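PDB 2QVW: Glp_546_48378_50642 from Giardia intestinalis, which cleaves double-stranded RNA into small interfering RNAs of 21 to 23 base pairs in the RNA interference pathway. Local coordinates for residues E599-Y604 with I635-I640; P564-Y569 with S592-L597; H612-T617 with P699-E704; R352-F357 with P544-E549. All coordinates share one frame; numbering follows the deposited sequence.

Interaction 1 of 4, residues E599-Y604 with I635-I640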
# COMPACT_ATOMS: atom_id res chain seq x y z
N GLU A 599 -23.32 -25.62 18.39
CA GLU A 599 -23.81 -26.42 19.50
C GLU A 599 -24.20 -27.82 19.05
O GLU A 599 -23.82 -28.80 19.68
CB GLU A 599 -25.02 -25.72 20.13
CG GLU A 599 -24.77 -24.26 20.44
CD GLU A 599 -26.00 -23.58 21.03
OE1 GLU A 599 -27.10 -23.75 20.46
OE2 GLU A 599 -25.86 -22.86 22.05
N LYS A 600 -24.97 -27.91 17.96
CA LYS A 600 -25.40 -29.20 17.45
C LYS A 600 -24.20 -30.10 17.22
O LYS A 600 -24.32 -31.32 17.27
CB LYS A 600 -26.17 -29.02 16.14
CG LYS A 600 -27.46 -28.23 16.30
CD LYS A 600 -28.21 -28.07 14.98
CE LYS A 600 -29.42 -27.16 15.15
NZ LYS A 600 -30.07 -26.81 13.86
N ILE A 601 -23.04 -29.48 16.99
CA ILE A 601 -21.81 -30.22 16.75
C ILE A 601 -21.21 -30.63 18.08
O ILE A 601 -20.45 -31.59 18.14
CB ILE A 601 -20.79 -29.38 15.94
CG1 ILE A 601 -19.98 -30.30 15.01
CG2 ILE A 601 -19.84 -28.65 16.87
CD1 ILE A 601 -19.03 -29.56 14.10
N LEU A 602 -21.56 -29.92 19.14
CA LEU A 602 -21.08 -30.27 20.46
C LEU A 602 -22.07 -31.27 21.02
O LEU A 602 -21.74 -32.10 21.86
CB LEU A 602 -21.04 -29.06 21.38
CG LEU A 602 -19.81 -28.16 21.28
CD1 LEU A 602 -19.65 -27.38 22.59
CD2 LEU A 602 -18.57 -29.01 21.03
N ALA A 603 -23.30 -31.15 20.53
CA ALA A 603 -24.38 -32.02 20.94
C ALA A 603 -24.17 -33.40 20.37
O ALA A 603 -24.96 -34.30 20.63
CB ALA A 603 -25.71 -31.46 20.48
N TYR A 604 -23.13 -33.56 19.56
CA TYR A 604 -22.85 -34.88 19.02
C TYR A 604 -22.23 -35.68 20.16
O TYR A 604 -21.59 -35.11 21.05
CB TYR A 604 -21.89 -34.83 17.83
CG TYR A 604 -21.70 -36.21 17.23
CD1 TYR A 604 -22.65 -36.74 16.35
CD2 TYR A 604 -20.66 -37.05 17.66
CE1 TYR A 604 -22.56 -38.06 15.91
CE2 TYR A 604 -20.57 -38.37 17.22
CZ TYR A 604 -21.52 -38.87 16.35
OH TYR A 604 -21.45 -40.18 15.94
N ILE A 635 -11.43 -30.10 19.30
CA ILE A 635 -11.31 -31.56 19.34
C ILE A 635 -12.28 -32.20 18.36
O ILE A 635 -11.93 -33.13 17.63
CB ILE A 635 -11.61 -32.11 20.77
CG1 ILE A 635 -10.98 -31.21 21.84
CG2 ILE A 635 -11.08 -33.54 20.89
CD1 ILE A 635 -9.47 -31.13 21.78
N ARG A 636 -13.51 -31.72 18.35
CA ARG A 636 -14.50 -32.24 17.45
C ARG A 636 -13.95 -32.14 16.04
O ARG A 636 -13.82 -33.15 15.33
CB ARG A 636 -15.79 -31.43 17.55
CG ARG A 636 -16.55 -31.59 18.84
CD ARG A 636 -17.19 -32.98 18.97
NE ARG A 636 -18.11 -33.04 20.11
CZ ARG A 636 -18.66 -34.16 20.58
NH1 ARG A 636 -18.39 -35.33 20.02
NH2 ARG A 636 -19.48 -34.10 21.63
N LEU A 637 -13.60 -30.91 15.65
CA LEU A 637 -13.07 -30.62 14.32
C LEU A 637 -11.81 -31.40 14.00
O LEU A 637 -11.40 -31.47 12.86
CB LEU A 637 -12.81 -29.13 14.17
CG LEU A 637 -14.07 -28.26 14.29
CD1 LEU A 637 -13.70 -26.80 14.09
CD2 LEU A 637 -15.11 -28.69 13.26
N LEU A 638 -11.20 -32.01 15.01
CA LEU A 638 -10.00 -32.80 14.80
C LEU A 638 -10.34 -34.25 14.47
O LEU A 638 -9.76 -34.83 13.55
CB LEU A 638 -9.09 -32.74 16.03
CG LEU A 638 -8.32 -31.43 16.23
CD1 LEU A 638 -7.52 -31.50 17.52
CD2 LEU A 638 -7.39 -31.19 15.05
N GLN A 639 -11.29 -34.83 15.20
CA GLN A 639 -11.69 -36.20 14.93
C GLN A 639 -12.11 -36.26 13.48
O GLN A 639 -11.74 -37.17 12.74
CB GLN A 639 -12.88 -36.61 15.79
CG GLN A 639 -12.68 -36.46 17.27
CD GLN A 639 -13.85 -37.02 18.06
OE1 GLN A 639 -14.19 -38.20 17.93
NE2 GLN A 639 -14.48 -36.18 18.87
N ILE A 640 -12.90 -35.27 13.09
CA ILE A 640 -13.42 -35.18 11.73
C ILE A 640 -12.27 -35.09 10.74
O ILE A 640 -12.34 -35.66 9.66
CB ILE A 640 -14.29 -33.95 11.57
CG1 ILE A 640 -15.06 -33.69 12.87
CG2 ILE A 640 -15.28 -34.18 10.46
CD1 ILE A 640 -15.89 -32.43 12.84
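Arg-636 reaches from helix 631-642 to the last residues of the 591-602 helix region and those just after it, where Ile-601, Leu-602 and Tyr-604 present their backbone carbonyls. The two helices precede in the chain helix 648-669, the helix of the second ribonuclease III domain that carries the manganese ligand Glu-651. From Arg-636 CB, which is directed at the partner helix, CG turns anti to the carbonyl carbon (chi1 -70°) and comes within 3.9 Å of Leu-602 CD2. The chain then bends at chi2, and CD passes Ile-601 O at 3.6 Å. NE lies 3.4 Å from Ile-601 O, at an angle too poor for a hydrogen bond. At the tip, NH2 donates a weak, bent hydrogen bond to Leu-602 O (3.0 Å, N-H...O angle 124°). The guanidinium also meets Tyr-604 in two ways: Tyr-604 CB sits over one face, offset toward the rim, while NH1 approaches the edge of the phenol ring in its plane, 3.7 Å from Tyr-604 CD2. The two planes stand 85° apart, so there is no stacking. A cationic group beside several backbone carbonyls is probably favoured electrostatically.

Next to this polar part runs an apolar one. The side chains of Ile-601 and Leu-637 cross at about a right angle, and behind Leu-637 lies helix 718-735, through Ala-730, Leu-733 and Ala-734. Ile-601 touches both neighbours with the same methyl group, its CD1 lying 4.1 Å from Leu-637 CD2 and 4.4 Å from Ile-640 CD1.

Interaction 2 of 4, residues P564-Y569 with S592-L597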
# COMPACT_ATOMS: atom_id res chain seq x y z
N PRO A 564 -19.68 -25.46 11.17
CA PRO A 564 -19.93 -24.02 11.14
C PRO A 564 -18.66 -23.20 10.95
O PRO A 564 -17.67 -23.40 11.66
CB PRO A 564 -20.58 -23.77 12.49
CG PRO A 564 -19.85 -24.70 13.37
CD PRO A 564 -19.81 -25.97 12.54
N VAL A 565 -18.71 -22.27 10.00
CA VAL A 565 -17.59 -21.37 9.72
C VAL A 565 -17.86 -20.08 10.49
O VAL A 565 -18.74 -19.30 10.14
CB VAL A 565 -17.51 -21.06 8.22
CG1 VAL A 565 -16.51 -19.95 7.96
CG2 VAL A 565 -17.12 -22.32 7.46
N LEU A 566 -17.08 -19.86 11.54
CA LEU A 566 -17.25 -18.69 12.40
C LEU A 566 -15.92 -18.17 12.97
O LEU A 566 -15.90 -17.47 13.98
CB LEU A 566 -18.20 -19.04 13.53
CG LEU A 566 -17.86 -20.34 14.28
CD1 LEU A 566 -16.70 -20.12 15.23
CD2 LEU A 566 -19.07 -20.81 15.04
N TYR A 567 -14.82 -18.55 12.33
CA TYR A 567 -13.49 -18.15 12.75
C TYR A 567 -13.36 -16.64 12.68
O TYR A 567 -12.33 -16.08 13.01
CB TYR A 567 -12.43 -18.78 11.85
CG TYR A 567 -12.60 -18.41 10.39
CD1 TYR A 567 -12.21 -17.16 9.92
CD2 TYR A 567 -13.19 -19.30 9.49
CE1 TYR A 567 -12.41 -16.80 8.59
CE2 TYR A 567 -13.39 -18.95 8.16
CZ TYR A 567 -13.01 -17.70 7.71
OH TYR A 567 -13.25 -17.35 6.40
N ILE A 568 -14.43 -16.00 12.23
CA ILE A 568 -14.45 -14.57 12.09
C ILE A 568 -14.91 -13.85 13.36
O ILE A 568 -14.65 -12.67 13.55
CB ILE A 568 -15.33 -14.19 10.89
CG1 ILE A 568 -15.92 -12.80 11.07
CG2 ILE A 568 -16.40 -15.26 10.70
CD1 ILE A 568 -16.71 -12.34 9.90
N TYR A 569 -15.58 -14.58 14.25
CA TYR A 569 -16.05 -14.01 15.52
C TYR A 569 -14.92 -13.99 16.53
O TYR A 569 -15.08 -13.48 17.64
CB TYR A 569 -17.21 -14.84 16.07
CG TYR A 569 -18.52 -14.65 15.34
CD1 TYR A 569 -19.34 -13.54 15.60
CD2 TYR A 569 -18.95 -15.57 14.39
CE1 TYR A 569 -20.54 -13.36 14.93
CE2 TYR A 569 -20.15 -15.39 13.71
CZ TYR A 569 -20.94 -14.28 13.99
OH TYR A 569 -22.11 -14.10 13.29
N SER A 592 -27.52 -16.39 15.05
CA SER A 592 -28.18 -17.54 15.65
C SER A 592 -28.01 -18.82 14.83
O SER A 592 -27.93 -19.91 15.39
CB SER A 592 -29.67 -17.25 15.83
OG SER A 592 -30.29 -16.96 14.58
N LYS A 593 -27.96 -18.70 13.50
CA LYS A 593 -27.81 -19.85 12.63
C LYS A 593 -26.49 -20.59 12.82
O LYS A 593 -26.47 -21.81 12.93
CB LYS A 593 -27.92 -19.43 11.16
CG LYS A 593 -29.29 -18.91 10.76
CD LYS A 593 -29.46 -18.94 9.24
CE LYS A 593 -30.86 -18.52 8.83
NZ LYS A 593 -31.12 -18.76 7.38
N VAL A 594 -25.39 -19.84 12.84
CA VAL A 594 -24.07 -20.43 13.01
C VAL A 594 -23.96 -21.10 14.37
O VAL A 594 -23.63 -22.27 14.47
CB VAL A 594 -22.97 -19.35 12.89
CG1 VAL A 594 -21.59 -19.99 12.98
CG2 VAL A 594 -23.11 -18.60 11.58
N LEU A 595 -24.26 -20.34 15.42
CA LEU A 595 -24.20 -20.86 16.79
C LEU A 595 -25.02 -22.14 16.91
O LEU A 595 -24.66 -23.05 17.66
CB LEU A 595 -24.72 -19.81 17.77
CG LEU A 595 -24.59 -20.12 19.25
CD1 LEU A 595 -23.15 -20.55 19.56
CD2 LEU A 595 -24.97 -18.89 20.06
N ALA A 596 -26.13 -22.18 16.18
CA ALA A 596 -27.00 -23.33 16.18
C ALA A 596 -26.17 -24.55 15.78
O ALA A 596 -26.20 -25.57 16.46
CB ALA A 596 -28.13 -23.12 15.19
N LEU A 597 -25.42 -24.43 14.69
CA LEU A 597 -24.57 -25.52 14.22
C LEU A 597 -23.52 -25.82 15.28
O LEU A 597 -23.36 -26.95 15.72
CB LEU A 597 -23.85 -25.13 12.92
CG LEU A 597 -24.63 -24.73 11.66
CD1 LEU A 597 -23.65 -24.53 10.53
CD2 LEU A 597 -25.63 -25.79 11.29
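Pro-564, at the end of strand 562-564, and Leu-566, which starts a type I beta turn to Tyr-569, form an apolar surface that receives Val-594 and Leu-597 from helix 591-602. The two helix residues are three positions apart and so fall on one side of the helix, with their CB atoms directed at the loop. Leu-597 meets the proline ring: its CB lies 3.6 Å from Pro-564 CB, and its CD1 approaches the same proline atom to 3.7 Å. The two side chains slide past each other in opposite directions, and Leu-597 CB also lies near CG and CD of the ring. Val-594 works mainly through one branch. With CG1 anti to the backbone N (chi1 -176°), this methyl group touches both loop residues, 3.4 Å from Leu-566 CD2 and 3.9 Å from Pro-564 CB. The side chains of Leu-566 and Val-594 cross obliquely. Leu-566 has CG in the crowded position between the backbone N and the carbonyl carbon (chi1 50°), while its own carbonyl closes the turn by accepting from Tyr-569 N at 2.9 Å.

No hydrogen bond joins the two segments; the interface is mainly apolar, with Val-565 O and Val-594 O each meeting carbon. Pro-544 adds to it by touching both Val-594 and Leu-597, and on the far side of the loop Val-565 and Tyr-567 rest on helix 330-356 of the first ribonuclease III domain. The arrangement is that of a helix packed over the exit of a strand from a small antiparallel sheet, here made of strands 545-547 and 562-564.

Interaction 3 of 4, residues H612-T617 with P699-E704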
# COMPACT_ATOMS: atom_id res chain seq x y z
N HIS A 612 -10.53 -40.00 18.99
CA HIS A 612 -10.76 -38.97 19.98
C HIS A 612 -9.49 -38.81 20.81
O HIS A 612 -9.21 -37.74 21.32
CB HIS A 612 -11.91 -39.34 20.90
CG HIS A 612 -12.20 -38.30 21.94
ND1 HIS A 612 -12.89 -37.14 21.67
CD2 HIS A 612 -11.88 -38.24 23.26
CE1 HIS A 612 -12.98 -36.41 22.77
NE2 HIS A 612 -12.37 -37.06 23.74
N ILE A 613 -8.74 -39.89 20.96
CA ILE A 613 -7.51 -39.85 21.73
C ILE A 613 -6.48 -39.06 20.95
O ILE A 613 -5.76 -38.22 21.50
CB ILE A 613 -6.96 -41.26 21.98
CG1 ILE A 613 -8.05 -42.14 22.58
CG2 ILE A 613 -5.76 -41.18 22.91
CD1 ILE A 613 -8.67 -41.60 23.86
N ALA A 614 -6.40 -39.33 19.65
CA ALA A 614 -5.47 -38.64 18.78
C ALA A 614 -5.91 -37.19 18.71
O ALA A 614 -5.10 -36.27 18.73
CB ALA A 614 -5.49 -39.25 17.39
N ALA A 615 -7.22 -37.00 18.63
CA ALA A 615 -7.80 -35.66 18.59
C ALA A 615 -7.29 -34.89 19.80
O ALA A 615 -6.79 -33.77 19.66
CB ALA A 615 -9.31 -35.75 18.62
N GLN A 616 -7.42 -35.49 20.98
CA GLN A 616 -6.97 -34.88 22.23
C GLN A 616 -5.49 -34.52 22.21
O GLN A 616 -5.10 -33.40 22.52
CB GLN A 616 -7.20 -35.83 23.41
CG GLN A 616 -8.62 -35.96 23.90
CD GLN A 616 -8.71 -36.83 25.14
OE1 GLN A 616 -7.89 -36.70 26.06
NE2 GLN A 616 -9.70 -37.72 25.19
N THR A 617 -4.68 -35.51 21.84
CA THR A 617 -3.23 -35.34 21.79
C THR A 617 -2.79 -34.22 20.87
O THR A 617 -1.85 -33.49 21.18
CB THR A 617 -2.55 -36.66 21.38
OG1 THR A 617 -3.07 -37.08 20.11
CG2 THR A 617 -2.81 -37.75 22.41
N PRO A 699 3.02 -36.88 18.37
CA PRO A 699 3.22 -38.13 19.10
C PRO A 699 2.49 -39.26 18.38
O PRO A 699 1.28 -39.22 18.20
CB PRO A 699 2.63 -37.82 20.47
CG PRO A 699 1.64 -36.71 20.19
CD PRO A 699 2.39 -35.86 19.21
N SER A 700 3.27 -40.25 17.96
CA SER A 700 2.78 -41.43 17.25
C SER A 700 1.28 -41.73 17.26
O SER A 700 0.74 -42.16 16.24
CB SER A 700 3.55 -42.66 17.73
OG SER A 700 3.69 -42.64 19.14
N VAL A 701 0.61 -41.51 18.39
CA VAL A 701 -0.83 -41.77 18.48
C VAL A 701 -1.51 -41.32 17.19
O VAL A 701 -2.44 -41.96 16.71
CB VAL A 701 -1.48 -40.99 19.65
CG1 VAL A 701 -2.92 -41.43 19.82
CG2 VAL A 701 -0.70 -41.23 20.93
N VAL A 702 -1.03 -40.21 16.64
CA VAL A 702 -1.56 -39.65 15.40
C VAL A 702 -1.23 -40.57 14.22
O VAL A 702 -2.11 -41.08 13.55
CB VAL A 702 -0.95 -38.27 15.12
CG1 VAL A 702 -1.51 -37.70 13.82
CG2 VAL A 702 -1.24 -37.35 16.29
N SER A 703 0.06 -40.75 13.98
CA SER A 703 0.53 -41.60 12.90
C SER A 703 -0.21 -42.93 12.95
O SER A 703 -0.55 -43.51 11.92
CB SER A 703 2.03 -41.85 13.03
OG SER A 703 2.77 -40.65 13.21
N GLU A 704 -0.45 -43.41 14.16
CA GLU A 704 -1.13 -44.68 14.40
C GLU A 704 -2.57 -44.72 13.89
O GLU A 704 -2.97 -45.66 13.22
CB GLU A 704 -1.11 -45.00 15.89
CG GLU A 704 0.29 -45.09 16.49
CD GLU A 704 0.28 -45.31 17.99
OE1 GLU A 704 -0.30 -46.32 18.45
OE2 GLU A 704 0.86 -44.48 18.72
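Ile-613, Ala-614 and Thr-617, on one side of helix 611-620, pack against the start of helix 701-709 in the second ribonuclease III domain, a helix-on-helix contact within an all-helical region. Ile-613 contributes its CG2 branch, 4.2 Å from Val-701 CG1. Ala-614 follows and lets the backbones come close, with its CA 5.3 Å from Val-702 CA. Val-701 CG1, anti to its backbone N (chi1 -172°), is directed at Ala-614 CA at 3.9 Å, while the Ala-614 methyl lies near Val-701 O and Val-702 CA. Ala-615 faces the other way and touches Ile-635 and Gln-639 of helix 631-642, so helix 611-620 lies between two neighbours. Thr-617, one turn after Ala-614, is directed at the loop before helix 701-709: its CB lies 4.4 Å from Pro-699 CG. Its OG1 reaches only carbon atoms across the contact, Val-701 CB and Val-702 CG2. The hydroxyl turns back to its own helix for a partner: Thr-617 OG1 donates to Ala-614 O at 2.6 Å, with a C=O...OG1 angle of 107° and the donor tilted 28° from the carbonyl plane.

Interaction 4 of 4, residues R352-F357 with P544-E549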
# COMPACT_ATOMS: atom_id res chain seq x y z
N ARG A 352 -16.16 -18.96 1.54
CA ARG A 352 -17.53 -18.54 1.28
C ARG A 352 -18.34 -19.45 0.35
O ARG A 352 -19.55 -19.55 0.49
CB ARG A 352 -17.53 -17.11 0.75
CG ARG A 352 -17.23 -16.07 1.81
CD ARG A 352 -18.34 -16.05 2.86
NE ARG A 352 -18.13 -16.97 3.97
CZ ARG A 352 -19.10 -17.47 4.73
NH1 ARG A 352 -20.36 -17.14 4.50
NH2 ARG A 352 -18.82 -18.28 5.74
N LEU A 353 -17.66 -20.12 -0.59
CA LEU A 353 -18.34 -21.04 -1.50
C LEU A 353 -18.73 -22.32 -0.76
O LEU A 353 -19.79 -22.89 -1.01
CB LEU A 353 -17.44 -21.40 -2.69
CG LEU A 353 -17.34 -20.47 -3.91
CD1 LEU A 353 -16.32 -20.98 -4.88
CD2 LEU A 353 -18.67 -20.39 -4.59
N LEU A 354 -17.86 -22.76 0.14
CA LEU A 354 -18.11 -23.96 0.93
C LEU A 354 -19.46 -23.81 1.62
O LEU A 354 -20.28 -24.72 1.61
CB LEU A 354 -17.02 -24.13 1.98
CG LEU A 354 -16.05 -25.32 1.91
CD1 LEU A 354 -15.42 -25.40 0.55
CD2 LEU A 354 -14.97 -25.17 2.98
N CYS A 355 -19.67 -22.64 2.22
CA CYS A 355 -20.91 -22.33 2.93
C CYS A 355 -22.07 -22.03 1.99
O CYS A 355 -23.22 -22.32 2.30
CB CYS A 355 -20.70 -21.15 3.86
SG CYS A 355 -19.68 -21.51 5.29
N LEU A 356 -21.78 -21.43 0.84
CA LEU A 356 -22.84 -21.10 -0.09
C LEU A 356 -23.40 -22.35 -0.76
O LEU A 356 -24.55 -22.39 -1.17
CB LEU A 356 -22.33 -20.14 -1.16
CG LEU A 356 -23.37 -19.68 -2.18
CD1 LEU A 356 -24.59 -19.09 -1.47
CD2 LEU A 356 -22.74 -18.65 -3.09
N PHE A 357 -22.55 -23.37 -0.87
CA PHE A 357 -22.91 -24.66 -1.47
C PHE A 357 -22.37 -25.75 -0.53
O PHE A 357 -21.43 -26.48 -0.89
CB PHE A 357 -22.28 -24.79 -2.85
CG PHE A 357 -22.66 -23.71 -3.81
CD1 PHE A 357 -23.93 -23.67 -4.37
CD2 PHE A 357 -21.74 -22.73 -4.18
CE1 PHE A 357 -24.28 -22.69 -5.29
CE2 PHE A 357 -22.08 -21.75 -5.09
CZ PHE A 357 -23.35 -21.72 -5.64
N PRO A 544 -23.80 -20.23 7.33
CA PRO A 544 -23.15 -20.80 8.52
C PRO A 544 -22.08 -21.87 8.34
O PRO A 544 -21.00 -21.76 8.93
CB PRO A 544 -24.34 -21.31 9.34
CG PRO A 544 -25.29 -21.74 8.27
CD PRO A 544 -25.22 -20.60 7.29
N GLY A 545 -22.36 -22.91 7.55
CA GLY A 545 -21.38 -23.96 7.36
C GLY A 545 -21.63 -24.91 6.20
O GLY A 545 -22.44 -24.63 5.32
N PHE A 546 -20.95 -26.05 6.21
CA PHE A 546 -21.09 -27.02 5.13
C PHE A 546 -21.24 -28.44 5.65
O PHE A 546 -21.05 -28.70 6.84
CB PHE A 546 -19.87 -26.92 4.22
CG PHE A 546 -18.56 -27.01 4.96
CD1 PHE A 546 -17.96 -28.24 5.20
CD2 PHE A 546 -17.95 -25.85 5.46
CE1 PHE A 546 -16.78 -28.32 5.94
CE2 PHE A 546 -16.76 -25.93 6.19
CZ PHE A 546 -16.18 -27.16 6.43
N TYR A 547 -21.56 -29.35 4.74
CA TYR A 547 -21.74 -30.76 5.09
C TYR A 547 -20.54 -31.54 4.62
O TYR A 547 -19.90 -31.15 3.65
CB TYR A 547 -22.96 -31.36 4.39
CG TYR A 547 -24.18 -30.50 4.38
CD1 TYR A 547 -24.79 -30.08 5.56
CD2 TYR A 547 -24.74 -30.09 3.17
CE1 TYR A 547 -25.92 -29.27 5.54
CE2 TYR A 547 -25.87 -29.29 3.14
CZ TYR A 547 -26.45 -28.89 4.32
OH TYR A 547 -27.56 -28.08 4.27
N VAL A 548 -20.24 -32.63 5.31
CA VAL A 548 -19.13 -33.52 4.95
C VAL A 548 -19.79 -34.84 4.53
O VAL A 548 -19.63 -35.87 5.19
CB VAL A 548 -18.17 -33.74 6.14
CG1 VAL A 548 -17.14 -32.63 6.18
CG2 VAL A 548 -18.93 -33.77 7.45
N GLU A 549 -20.56 -34.75 3.44
CA GLU A 549 -21.34 -35.85 2.84
C GLU A 549 -21.00 -37.28 3.25
O GLU A 549 -19.86 -37.58 3.62
CB GLU A 549 -21.34 -35.73 1.30
CG GLU A 549 -20.01 -36.00 0.57
CD GLU A 549 -19.12 -34.77 0.41
OE1 GLU A 549 -18.50 -34.33 1.41
OE2 GLU A 549 -19.03 -34.24 -0.72
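Leu-354 and Phe-546 make the aromatic part of this contact, in which the C-terminal turn of helix 330-356 from the first ribonuclease III domain packs on strand 545-547. Leu-354 CD2 lies over one face of the Phe-546 ring in a CH-pi contact, 4.1 Å from the centroid and 24° off the ring normal, displaced toward CE2. The two side chains run side by side and point the same way. Phe-546 CB rests against the helix backbone, 3.4 Å from Leu-354 O.

Sulfur makes the second kind of contact. Cys-355 SG sits over Gly-545, 3.6 Å from its CA, and also lies 3.9 Å from Pro-544 O. Here the backbones approach most closely, Cys-355 CA being 4.7 Å from Gly-545 CA. The axes of the short segments 352-356 and 545-547 come within 6.5 Å at an angle of 63°.

Polar bonding is directed elsewhere. The backbone of Pro-544, just before the strand, bonds to Val-565, and that of Tyr-547 to Pro-358; Arg-352 NH1 binds Trp-540 O and Ser-543 O. Leu-354 also packs on Leu-652 and Leu-653 of helix 648-669, and its side chain is about 9 Å from that of Glu-651, a manganese ligand; that of Phe-546 is about 7 Å from a bound manganese ion. Without a hydrogen bond between the segments, the van der Waals, CH-pi and sulfur contacts probably rely on shape and apolar burial.

Overall arrangement
Interactions 4, 2 and 1 form a continuous series, with neighbouring centres about 12 and 13 Å apart. The segments of interaction 4 come first in the chain, then those of interaction 2, then the crossed pairs of interactions 1 and 3. Interactions 4 and 2 meet where Pro-544 O and Val-565 N form a probable hydrogen bond at 2.6 Å, beside the two-stranded sheet of 545-547 and 562-564. Interactions 2 and 1 share helix 591-602. Helices 611-620 and 631-642 pack together between interactions 1 and 3, whose centres are about 16 Å apart. With interaction 3 added, the contacts run from helix 330-356 to helix 701-709, so that the packing links the two ribonuclease III domains of the enzyme.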